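Local structure of GTP-binding protein (2DBY) at residues A[105-110]-A[126-131]; A[204-209]-A[234-239]; A[285-290]-A[360-365]. The protein binds GDP in a P-loop GTPase-type domain, probably hydrolyses ATP and probably binds the 70S ribosome and its 50S subunit. One frame throughout, in Å; residues are numbered along the deposited sequence.

Contacts 1 and 2 lie side by side in the nucleotide-binding domain, their centres 10 Å apart. Strands 102-108 and 204-209 are parallel neighbours in one sheet, and a probable hydrogen bond from Val207 N to His105 O, 2.8 Å, joins the two contacts directly. Both also reach GDP: contact 1 through Arg108 at the end of its strand and Phe110 just beyond, contact 2 through Asn209 at the end of the next one. Contact 3 belongs to the C-terminal, ubiquitin-like part of the chain. Its centre is 40 Å from that of contact 1 and 31 Å from that of contact 2, with nearest atoms about 14 Å from contact 2, well away from the nucleotide.

Contact 1 (A[105-110]-A[126-131]); sequences HVLRCF and EDAEVV. With GDP (guanosine-5'-diphosphate), chain B; FMT (formic acid), chain C.
Side-chain packing joins strand 105-108 to the helix at 126-131, and His105 carries most of it. Its CG stands anti to the backbone N (chi1 -172°), which sends the ring out to the helix, where it meets Val131 tip to tip, CE1 lying 3.3 Å from Val131 CG2. The same CE1 comes edge-on to Asp127 O, 3.3 Å away. Leu107 rests its CD2 over one face of the His105 ring, offset toward the rim, and that methyl reaches across to the helix, 3.7 Å from Asp127 CB. Ala128, with only a methyl, lets the His105 ring approach its backbone, CE1 near Ala128 CA.

This is the layered alpha/beta packing of a P-loop GTPase: a helix running against the strand direction, at 149°, on a mostly parallel sheet, with Asp127 also touching Val12 of the nucleotide-binding loop.

Polar contacts employ both nitrogens of His105. ND1 donates a nearly straight bond (167°) to O1 of a formic acid, probably from the crystallisation liquor, 2.9 Å away. NE2 shares a water with Val106 O and Asp127 OD2, lying 2.9 Å from that water. A second water, 2.5 Å from Asp127 OD2, accepts from Arg108 N, so this oxygen ties the helix to two points of the strand. The nearby carboxylate might favour a positively charged histidine. An alanine at His105 would probably loosen this seam, since the ring contacts with Val131 and the NE2 bond to the shared water would be lost.

Ligand contacts begin where the strand ends. Arg108 NH2 makes a weak hydrogen bond to the ribose O4' of GDP at 2.6 Å, its long chain, bent at chi3, carrying the guanidinium to the sugar. Phe110 presents a flat apolar ring to the guanine, CZ 3.3 Å from GDP C4.

Contact 2 (A[204-209]-A[234-239]); sequences VIYVAN and EGAEVV. With GDP (guanosine-5'-diphosphate), chain B.
Ala236 CB sits over the centre of the Tyr206 ring, 4.1 Å from its centroid and 3° off the normal, a CH-pi contact for which the compact methyl of alanine is suited. The same methyl touches Val204 CG1 at 3.7 Å. On the opposite face of the sheet the branched Ile205 and Val239 lie side by side, their CG2 methyls 3.6 Å apart, backed by Ala277 of helix 270-281. Tyr206 packs on Val227 and Ala231 of helix 222-234, so each face of the strand pair has its own helix.

Outward, the Tyr206 hydroxyl ends beside the aliphatic part of Glu234, OH 3.3 Å from Glu234 CG. The backbones are joined by four hydrogen bonds in parallel register; the shortest runs from Tyr206 N to Glu237 O, 2.7 Å, nearly along the C=O axis. Just before the pairing begins, a water accepts from Val204 N and donates to Gly235 O, 2.6 Å away. Gly235 has a positive phi of 68°, easy for a residue without a side chain, and turns the chain out of the helix.

Strand 204-209, helix 222-234 and strand 237-241 form a beta-alpha-beta unit of the GTPase domain; its first strand ends at Asn209, whose OD1 takes a hydrogen bond from Ala243 N beside the guanine of GDP, with ND2 bonded to Val12 O, an arrangement consistent with the asparagine of a G4-type base-binding motif.

Contact 3 (A[285-290]-A[360-365]); sequences LTFFTA and DVIYVL. With FMT (formic acid), chain D.
Strands 284-290 and 360-365 meet in the C-terminal part of the protein in a way consistent with its ubiquitin-like, beta-grasp (TGS) fold, in which the first and last strands lie next to each other. Their directions differ by 49°, so they cross obliquely and stay paired only briefly, around Phe288 and Val361.

Two backbone hydrogen bonds hold this crossing, both nearly along the C=O axis. Phe288 N donates to Asp360 O at 2.8 Å, and Phe288 O receives Ile362 N at 2.9 Å, so one residue is gripped on both its polar atoms.

Apolar contacts flank the bonds. Phe287 CG takes the crowded position between the backbone N and the carbonyl carbon (chi1 75°), which brings the ring across Ile362 at about a right angle. The CD1 methyl at the end of the isoleucine then lies over one face of the ring, 4.2 Å from its centroid, a CH-pi contact for which the ethyl branch has the reach. Trp298 of the neighbouring strand stacks with the Phe287 ring. Phe288 takes its ring elsewhere, against Leu50 and Leu53 of helix 48-57, so it ties the C-terminal part to the nucleotide-binding domain. The small Ala290 leaves room for a branch of Val361, its CB 4.0 Å from Val361 CG1.

Polar side chains find partners beyond the pair: Asp360 OD2 bonds to Tyr354 OH and Gln357 N, and Thr289 OG1 to Trp298 NE1. Past the crossing, where the backbones diverge, a water spans the strands, accepting from Ala290 N at 2.8 Å and donating to Ile362 O at the same distance.

Contact 1 (A[105-110]-A[126-131])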
loop_
_atom_site.group_PDB
_atom_site.type_symbol
_atom_site.label_atom_id
_atom_site.label_comp_id
_atom_site.label_asym_id
_atom_site.label_seq_id
_atom_site.Cartn_x
_atom_site.Cartn_y
_atom_site.Cartn_z
ATOM N N HIS A 105 2.949 10.570 -4.228
ATOM C CA HIS A 105 3.603 11.828 -4.574
ATOM C C HIS A 105 2.841 12.976 -3.944
ATOM O O HIS A 105 1.672 13.201 -4.261
ATOM C CB HIS A 105 3.638 11.965 -6.127
ATOM C CG HIS A 105 4.452 13.127 -6.633
ATOM N ND1 HIS A 105 4.901 13.201 -7.937
ATOM C CD2 HIS A 105 4.918 14.241 -6.012
ATOM C CE1 HIS A 105 5.605 14.309 -8.100
ATOM N NE2 HIS A 105 5.630 14.962 -6.947
ATOM N N VAL A 106 3.514 13.709 -3.057
ATOM C CA VAL A 106 2.892 14.840 -2.365
ATOM C C VAL A 106 2.935 16.042 -3.308
ATOM O O VAL A 106 3.993 16.427 -3.796
ATOM C CB VAL A 106 3.658 15.179 -1.072
ATOM C CG1 VAL A 106 2.996 16.373 -0.354
ATOM C CG2 VAL A 106 3.694 13.927 -0.160
ATOM N N LEU A 107 1.769 16.628 -3.546
ATOM C CA LEU A 107 1.640 17.767 -4.452
ATOM C C LEU A 107 1.014 18.913 -3.663
ATOM O O LEU A 107 -0.019 18.732 -2.998
ATOM C CB LEU A 107 0.729 17.353 -5.615
ATOM C CG LEU A 107 1.230 16.194 -6.474
ATOM C CD1 LEU A 107 0.110 15.774 -7.450
ATOM C CD2 LEU A 107 2.471 16.661 -7.261
ATOM N N ARG A 108 1.637 20.089 -3.723
ATOM C CA ARG A 108 1.115 21.225 -2.981
ATOM C C ARG A 108 -0.108 21.854 -3.663
ATOM O O ARG A 108 -0.040 22.281 -4.831
ATOM C CB ARG A 108 2.227 22.271 -2.783
ATOM C CG ARG A 108 1.693 23.638 -2.367
ATOM C CD ARG A 108 2.796 24.538 -1.845
ATOM N NE ARG A 108 3.389 23.937 -0.663
ATOM C CZ ARG A 108 4.045 24.605 0.278
ATOM N NH1 ARG A 108 4.198 25.921 0.183
ATOM N NH2 ARG A 108 4.550 23.952 1.316
ATOM N N CYS A 109 -1.228 21.887 -2.946
ATOM C CA CYS A 109 -2.458 22.468 -3.473
ATOM C C CYS A 109 -3.000 23.643 -2.654
ATOM O O CYS A 109 -4.212 23.865 -2.614
ATOM C CB CYS A 109 -3.561 21.415 -3.616
ATOM S SG CYS A 109 -3.155 20.106 -4.816
ATOM N N PHE A 110 -2.119 24.373 -1.984
ATOM C CA PHE A 110 -2.533 25.560 -1.213
ATOM C C PHE A 110 -1.384 26.568 -1.271
ATOM O O PHE A 110 -0.244 26.191 -1.523
ATOM C CB PHE A 110 -2.799 25.195 0.244
ATOM C CG PHE A 110 -1.577 24.749 0.970
ATOM C CD1 PHE A 110 -0.644 25.681 1.425
ATOM C CD2 PHE A 110 -1.294 23.398 1.098
ATOM C CE1 PHE A 110 0.556 25.272 1.984
ATOM C CE2 PHE A 110 -0.096 22.974 1.655
ATOM C CZ PHE A 110 0.834 23.911 2.096
ATOM N N GLU A 126 2.853 20.217 -12.631
ATOM C CA GLU A 126 4.231 20.330 -13.111
ATOM C C GLU A 126 5.143 19.411 -12.295
ATOM O O GLU A 126 6.005 18.728 -12.848
ATOM C CB GLU A 126 4.721 21.775 -13.017
ATOM C CG GLU A 126 5.733 22.128 -14.091
ATOM C CD GLU A 126 5.086 22.270 -15.465
ATOM O OE1 GLU A 126 4.418 23.305 -15.709
ATOM O OE2 GLU A 126 5.235 21.341 -16.295
ATOM N N ASP A 127 4.943 19.393 -10.977
ATOM C CA ASP A 127 5.722 18.522 -10.105
ATOM C C ASP A 127 5.513 17.056 -10.502
ATOM O O ASP A 127 6.472 16.281 -10.578
ATOM C CB ASP A 127 5.273 18.701 -8.649
ATOM C CG ASP A 127 5.919 19.885 -7.981
ATOM O OD1 ASP A 127 6.531 20.717 -8.696
ATOM O OD2 ASP A 127 5.814 19.975 -6.733
ATOM N N ALA A 128 4.255 16.670 -10.713
ATOM C CA ALA A 128 3.949 15.287 -11.072
ATOM C C ALA A 128 4.676 14.903 -12.367
ATOM O O ALA A 128 5.251 13.826 -12.472
ATOM C CB ALA A 128 2.438 15.115 -11.253
ATOM N N GLU A 129 4.644 15.799 -13.349
ATOM C CA GLU A 129 5.319 15.524 -14.617
ATOM C C GLU A 129 6.841 15.429 -14.483
ATOM O O GLU A 129 7.478 14.648 -15.193
ATOM C CB GLU A 129 4.951 16.585 -15.660
ATOM C CG GLU A 129 5.603 16.322 -17.015
ATOM C CD GLU A 129 5.277 17.373 -18.064
ATOM O OE1 GLU A 129 5.751 17.218 -19.216
ATOM O OE2 GLU A 129 4.554 18.346 -17.740
ATOM N N VAL A 130 7.426 16.223 -13.583
ATOM C CA VAL A 130 8.874 16.189 -13.377
ATOM C C VAL A 130 9.296 14.810 -12.896
ATOM O O VAL A 130 10.217 14.209 -13.443
ATOM C CB VAL A 130 9.355 17.260 -12.348
ATOM C CG1 VAL A 130 10.805 16.962 -11.918
ATOM C CG2 VAL A 130 9.281 18.653 -12.980
ATOM N N VAL A 131 8.619 14.299 -11.871
ATOM C CA VAL A 131 8.976 12.981 -11.376
ATOM C C VAL A 131 8.688 11.909 -12.412
ATOM O O VAL A 131 9.530 11.055 -12.673
ATOM C CB VAL A 131 8.208 12.648 -10.069
ATOM C CG1 VAL A 131 8.399 11.166 -9.697
ATOM C CG2 VAL A 131 8.722 13.555 -8.953
HETATM P PB GDP B . 9.097 19.884 1.994
HETATM O O1B GDP B . 10.114 20.824 1.364
HETATM O O2B GDP B . 8.229 19.106 0.865
HETATM O O3B GDP B . 9.527 19.093 3.227
HETATM O O3A GDP B . 7.995 20.931 2.604
HETATM P PA GDP B . 7.718 21.366 4.133
HETATM O O1A GDP B . 7.344 20.193 4.931
HETATM O O2A GDP B . 9.032 22.055 4.757
HETATM O "O5'" GDP B . 6.490 22.416 4.145
HETATM C "C5'" GDP B . 6.863 23.594 3.420
HETATM C "C4'" GDP B . 6.067 24.798 3.985
HETATM O "O4'" GDP B . 4.602 24.618 3.849
HETATM C "C3'" GDP B . 6.262 25.047 5.475
HETATM O "O3'" GDP B . 6.540 26.292 6.113
HETATM C "C2'" GDP B . 5.145 24.178 6.109
HETATM O "O2'" GDP B . 4.819 24.790 7.380
HETATM C "C1'" GDP B . 3.980 24.552 5.204
HETATM N N9 GDP B . 2.908 23.515 5.164
HETATM C C8 GDP B . 3.071 22.160 4.946
HETATM N N7 GDP B . 1.918 21.550 4.966
HETATM C C5 GDP B . 0.938 22.464 5.198
HETATM C C6 GDP B . -0.492 22.397 5.319
HETATM O O6 GDP B . -1.061 21.335 5.213
HETATM N N1 GDP B . -1.201 23.558 5.559
HETATM C C2 GDP B . -0.542 24.767 5.678
HETATM N N2 GDP B . -1.268 25.907 5.914
HETATM N N3 GDP B . 0.792 24.847 5.566
HETATM C C4 GDP B . 1.559 23.737 5.330
HETATM C C FMT C . 4.614 10.547 -9.647
HETATM O O1 FMT C . 4.325 11.544 -10.303
HETATM O O2 FMT C . 4.726 9.330 -10.255
HETATM O O HOH W 1 6.012 17.390 -5.494
HETATM O O HOH W 2 3.534 20.531 -5.891
#

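Contact 2 (A[204-209]-A[234-239])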
loop_
_atom_site.group_PDB
_atom_site.type_symbol
_atom_site.label_atom_id
_atom_site.label_comp_id
_atom_site.label_asym_id
_atom_site.label_seq_id
_atom_site.Cartn_x
_atom_site.Cartn_y
_atom_site.Cartn_z
ATOM N N VAL A 204 0.341 4.359 -8.208
ATOM C CA VAL A 204 0.646 5.703 -7.710
ATOM C C VAL A 204 -0.541 6.330 -7.010
ATOM O O VAL A 204 -1.698 6.127 -7.437
ATOM C CB VAL A 204 1.035 6.658 -8.870
ATOM C CG1 VAL A 204 1.068 8.116 -8.354
ATOM C CG2 VAL A 204 2.393 6.282 -9.456
ATOM N N ILE A 205 -0.246 7.042 -5.918
ATOM C CA ILE A 205 -1.257 7.811 -5.181
ATOM C C ILE A 205 -0.795 9.269 -5.243
ATOM O O ILE A 205 0.348 9.560 -4.929
ATOM C CB ILE A 205 -1.294 7.423 -3.685
ATOM C CG1 ILE A 205 -1.669 5.959 -3.512
ATOM C CG2 ILE A 205 -2.297 8.345 -2.927
ATOM C CD1 ILE A 205 -1.218 5.419 -2.146
ATOM N N TYR A 206 -1.649 10.188 -5.684
ATOM C CA TYR A 206 -1.264 11.588 -5.683
ATOM C C TYR A 206 -1.827 12.075 -4.349
ATOM O O TYR A 206 -3.025 11.926 -4.103
ATOM C CB TYR A 206 -1.958 12.352 -6.806
ATOM C CG TYR A 206 -1.335 12.206 -8.180
ATOM C CD1 TYR A 206 -2.060 12.558 -9.314
ATOM C CD2 TYR A 206 -0.040 11.751 -8.345
ATOM C CE1 TYR A 206 -1.510 12.461 -10.583
ATOM C CE2 TYR A 206 0.537 11.648 -9.614
ATOM C CZ TYR A 206 -0.216 12.009 -10.730
ATOM O OH TYR A 206 0.329 11.931 -11.991
ATOM N N VAL A 207 -0.970 12.636 -3.498
ATOM C CA VAL A 207 -1.406 13.114 -2.182
ATOM C C VAL A 207 -1.530 14.628 -2.301
ATOM O O VAL A 207 -0.522 15.343 -2.335
ATOM C CB VAL A 207 -0.348 12.750 -1.096
ATOM C CG1 VAL A 207 -0.803 13.245 0.270
ATOM C CG2 VAL A 207 -0.143 11.239 -1.058
ATOM N N ALA A 208 -2.762 15.106 -2.412
ATOM C CA ALA A 208 -3.001 16.551 -2.546
ATOM C C ALA A 208 -2.936 17.189 -1.168
ATOM O O ALA A 208 -3.830 16.974 -0.343
ATOM C CB ALA A 208 -4.388 16.809 -3.190
ATOM N N ASN A 209 -1.871 17.948 -0.916
ATOM C CA ASN A 209 -1.694 18.626 0.377
ATOM C C ASN A 209 -2.459 19.942 0.304
ATOM O O ASN A 209 -2.174 20.787 -0.549
ATOM C CB ASN A 209 -0.212 18.887 0.641
ATOM C CG ASN A 209 0.050 19.347 2.062
ATOM O OD1 ASN A 209 -0.812 19.212 2.946
ATOM N ND2 ASN A 209 1.231 19.877 2.298
ATOM N N GLU A 234 -3.086 9.396 -15.607
ATOM C CA GLU A 234 -1.932 8.606 -15.167
ATOM C C GLU A 234 -2.259 7.305 -14.439
ATOM O O GLU A 234 -1.342 6.586 -14.030
ATOM C CB GLU A 234 -1.040 9.488 -14.270
ATOM C CG GLU A 234 -0.507 10.746 -14.983
ATOM C CD GLU A 234 0.258 10.436 -16.283
ATOM O OE1 GLU A 234 -0.145 10.945 -17.355
ATOM O OE2 GLU A 234 1.253 9.695 -16.246
ATOM N N GLY A 235 -3.549 7.001 -14.263
ATOM C CA GLY A 235 -3.930 5.776 -13.566
ATOM C C GLY A 235 -3.580 5.799 -12.078
ATOM O O GLY A 235 -3.321 4.755 -11.479
ATOM N N ALA A 236 -3.578 6.992 -11.481
ATOM C CA ALA A 236 -3.256 7.163 -10.048
ATOM C C ALA A 236 -4.534 7.399 -9.233
ATOM O O ALA A 236 -5.575 7.780 -9.785
ATOM C CB ALA A 236 -2.321 8.376 -9.882
ATOM N N GLU A 237 -4.454 7.175 -7.922
ATOM C CA GLU A 237 -5.585 7.432 -7.037
ATOM C C GLU A 237 -5.231 8.729 -6.328
ATOM O O GLU A 237 -4.062 9.107 -6.309
ATOM C CB GLU A 237 -5.735 6.317 -6.012
ATOM C CG GLU A 237 -6.216 5.011 -6.624
ATOM C CD GLU A 237 -7.495 5.204 -7.422
ATOM O OE1 GLU A 237 -8.459 5.786 -6.875
ATOM O OE2 GLU A 237 -7.542 4.780 -8.598
ATOM N N VAL A 238 -6.223 9.402 -5.744
ATOM C CA VAL A 238 -5.974 10.686 -5.062
ATOM C C VAL A 238 -6.397 10.631 -3.596
ATOM O O VAL A 238 -7.451 10.070 -3.245
ATOM C CB VAL A 238 -6.768 11.857 -5.756
ATOM C CG1 VAL A 238 -6.623 13.167 -4.960
ATOM C CG2 VAL A 238 -6.226 12.087 -7.161
ATOM N N VAL A 239 -5.549 11.160 -2.724
ATOM C CA VAL A 239 -5.924 11.246 -1.312
ATOM C C VAL A 239 -5.662 12.685 -0.913
ATOM O O VAL A 239 -4.583 13.224 -1.191
ATOM C CB VAL A 239 -5.093 10.359 -0.379
ATOM C CG1 VAL A 239 -5.685 10.465 1.041
ATOM C CG2 VAL A 239 -5.115 8.905 -0.841
HETATM P PB GDP B . 9.097 19.884 1.994
HETATM O O1B GDP B . 10.114 20.824 1.364
HETATM O O2B GDP B . 8.229 19.106 0.865
HETATM O O3B GDP B . 9.527 19.093 3.227
HETATM O O3A GDP B . 7.995 20.931 2.604
HETATM P PA GDP B . 7.718 21.366 4.133
HETATM O O1A GDP B . 7.344 20.193 4.931
HETATM O O2A GDP B . 9.032 22.055 4.757
HETATM O "O5'" GDP B . 6.490 22.416 4.145
HETATM C "C5'" GDP B . 6.863 23.594 3.420
HETATM C "C4'" GDP B . 6.067 24.798 3.985
HETATM O "O4'" GDP B . 4.602 24.618 3.849
HETATM C "C3'" GDP B . 6.262 25.047 5.475
HETATM O "O3'" GDP B . 6.540 26.292 6.113
HETATM C "C2'" GDP B . 5.145 24.178 6.109
HETATM O "O2'" GDP B . 4.819 24.790 7.380
HETATM C "C1'" GDP B . 3.980 24.552 5.204
HETATM N N9 GDP B . 2.908 23.515 5.164
HETATM C C8 GDP B . 3.071 22.160 4.946
HETATM N N7 GDP B . 1.918 21.550 4.966
HETATM C C5 GDP B . 0.938 22.464 5.198
HETATM C C6 GDP B . -0.492 22.397 5.319
HETATM O O6 GDP B . -1.061 21.335 5.213
HETATM N N1 GDP B . -1.201 23.558 5.559
HETATM C C2 GDP B . -0.542 24.767 5.678
HETATM N N2 GDP B . -1.268 25.907 5.914
HETATM N N3 GDP B . 0.792 24.847 5.566
HETATM C C4 GDP B . 1.559 23.737 5.330
HETATM O O HOH W 3 -1.942 3.462 -9.684
#

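Contact 3 (A[285-290]-A[360-365])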
loop_
_atom_site.group_PDB
_atom_site.type_symbol
_atom_site.label_atom_id
_atom_site.label_comp_id
_atom_site.label_asym_id
_atom_site.label_seq_id
_atom_site.Cartn_x
_atom_site.Cartn_y
_atom_site.Cartn_z
ATOM N N LEU A 285 -4.778 -7.348 1.841
ATOM C CA LEU A 285 -6.013 -7.672 2.557
ATOM C C LEU A 285 -5.647 -8.072 3.974
ATOM O O LEU A 285 -4.508 -8.466 4.260
ATOM C CB LEU A 285 -6.817 -8.772 1.838
ATOM C CG LEU A 285 -6.224 -10.128 1.468
ATOM C CD1 LEU A 285 -6.252 -11.053 2.681
ATOM C CD2 LEU A 285 -7.049 -10.737 0.313
ATOM N N THR A 286 -6.613 -7.925 4.877
ATOM C CA THR A 286 -6.436 -8.243 6.276
ATOM C C THR A 286 -7.144 -9.540 6.651
ATOM O O THR A 286 -8.276 -9.753 6.219
ATOM C CB THR A 286 -7.086 -7.150 7.173
ATOM O OG1 THR A 286 -6.500 -5.872 6.881
ATOM C CG2 THR A 286 -6.918 -7.486 8.653
ATOM N N PHE A 287 -6.476 -10.414 7.410
ATOM C CA PHE A 287 -7.171 -11.595 7.948
ATOM C C PHE A 287 -6.890 -11.531 9.450
ATOM O O PHE A 287 -5.944 -10.841 9.885
ATOM C CB PHE A 287 -6.720 -12.929 7.303
ATOM C CG PHE A 287 -5.376 -13.438 7.747
ATOM C CD1 PHE A 287 -5.227 -14.100 8.967
ATOM C CD2 PHE A 287 -4.262 -13.303 6.917
ATOM C CE1 PHE A 287 -3.988 -14.624 9.355
ATOM C CE2 PHE A 287 -3.030 -13.821 7.298
ATOM C CZ PHE A 287 -2.888 -14.481 8.515
ATOM N N PHE A 288 -7.713 -12.204 10.258
ATOM C CA PHE A 288 -7.557 -12.136 11.704
ATOM C C PHE A 288 -7.341 -13.473 12.388
ATOM O O PHE A 288 -7.684 -14.511 11.843
ATOM C CB PHE A 288 -8.847 -11.572 12.365
ATOM C CG PHE A 288 -9.290 -10.238 11.832
ATOM C CD1 PHE A 288 -10.226 -10.156 10.809
ATOM C CD2 PHE A 288 -8.771 -9.062 12.366
ATOM C CE1 PHE A 288 -10.647 -8.901 10.315
ATOM C CE2 PHE A 288 -9.176 -7.809 11.887
ATOM C CZ PHE A 288 -10.121 -7.731 10.855
ATOM N N THR A 289 -6.746 -13.420 13.571
ATOM C CA THR A 289 -6.683 -14.603 14.432
ATOM C C THR A 289 -7.435 -14.055 15.651
ATOM O O THR A 289 -7.206 -12.912 16.078
ATOM C CB THR A 289 -5.250 -15.079 14.761
ATOM O OG1 THR A 289 -4.445 -14.010 15.262
ATOM C CG2 THR A 289 -4.639 -15.680 13.523
ATOM N N ALA A 290 -8.348 -14.839 16.206
ATOM C CA ALA A 290 -9.144 -14.327 17.311
ATOM C C ALA A 290 -9.508 -15.402 18.322
ATOM O O ALA A 290 -9.881 -16.513 17.956
ATOM C CB ALA A 290 -10.412 -13.681 16.770
ATOM N N ASP A 360 -11.387 -12.564 6.731
ATOM C CA ASP A 360 -11.400 -13.962 7.178
ATOM C C ASP A 360 -10.749 -14.095 8.551
ATOM O O ASP A 360 -9.748 -13.426 8.830
ATOM C CB ASP A 360 -10.586 -14.844 6.216
ATOM C CG ASP A 360 -11.377 -15.303 5.007
ATOM O OD1 ASP A 360 -12.610 -15.126 4.995
ATOM O OD2 ASP A 360 -10.752 -15.866 4.072
ATOM N N VAL A 361 -11.305 -14.951 9.409
ATOM C CA VAL A 361 -10.687 -15.222 10.697
ATOM C C VAL A 361 -10.203 -16.660 10.504
ATOM O O VAL A 361 -10.982 -17.511 10.072
ATOM C CB VAL A 361 -11.684 -15.181 11.856
ATOM C CG1 VAL A 361 -10.942 -15.420 13.169
ATOM C CG2 VAL A 361 -12.381 -13.813 11.888
ATOM N N ILE A 362 -8.943 -16.924 10.839
ATOM C CA ILE A 362 -8.346 -18.243 10.621
ATOM C C ILE A 362 -7.730 -18.893 11.854
ATOM O O ILE A 362 -7.124 -18.211 12.702
ATOM C CB ILE A 362 -7.222 -18.137 9.537
ATOM C CG1 ILE A 362 -7.802 -17.576 8.237
ATOM C CG2 ILE A 362 -6.593 -19.493 9.280
ATOM C CD1 ILE A 362 -6.711 -17.188 7.206
ATOM N N TYR A 363 -7.907 -20.213 11.966
ATOM C CA TYR A 363 -7.272 -20.973 13.044
ATOM C C TYR A 363 -6.639 -22.174 12.314
ATOM O O TYR A 363 -7.347 -23.001 11.734
ATOM C CB TYR A 363 -8.275 -21.461 14.099
ATOM C CG TYR A 363 -7.555 -22.029 15.307
ATOM C CD1 TYR A 363 -6.910 -21.188 16.209
ATOM C CD2 TYR A 363 -7.446 -23.406 15.499
ATOM C CE1 TYR A 363 -6.168 -21.704 17.277
ATOM C CE2 TYR A 363 -6.709 -23.929 16.559
ATOM C CZ TYR A 363 -6.074 -23.070 17.440
ATOM O OH TYR A 363 -5.345 -23.568 18.494
ATOM N N VAL A 364 -5.316 -22.240 12.322
ATOM C CA VAL A 364 -4.594 -23.293 11.605
ATOM C C VAL A 364 -4.484 -24.609 12.361
ATOM O O VAL A 364 -4.081 -24.641 13.523
ATOM C CB VAL A 364 -3.166 -22.839 11.242
ATOM C CG1 VAL A 364 -2.491 -23.888 10.352
ATOM C CG2 VAL A 364 -3.207 -21.479 10.541
ATOM N N LEU A 365 -4.829 -25.689 11.670
ATOM C CA LEU A 365 -4.763 -27.031 12.240
ATOM C C LEU A 365 -3.396 -27.630 11.887
ATOM O O LEU A 365 -3.119 -27.944 10.727
ATOM C CB LEU A 365 -5.919 -27.873 11.682
ATOM C CG LEU A 365 -7.287 -27.213 11.926
ATOM C CD1 LEU A 365 -8.399 -27.969 11.209
ATOM C CD2 LEU A 365 -7.548 -27.148 13.425
HETATM C C FMT D . -3.704 -19.513 14.515
HETATM O O1 FMT D . -3.796 -20.570 13.930
HETATM O O2 FMT D . -2.982 -19.434 15.648
HETATM O O HOH W 4 -8.095 -17.429 15.187
#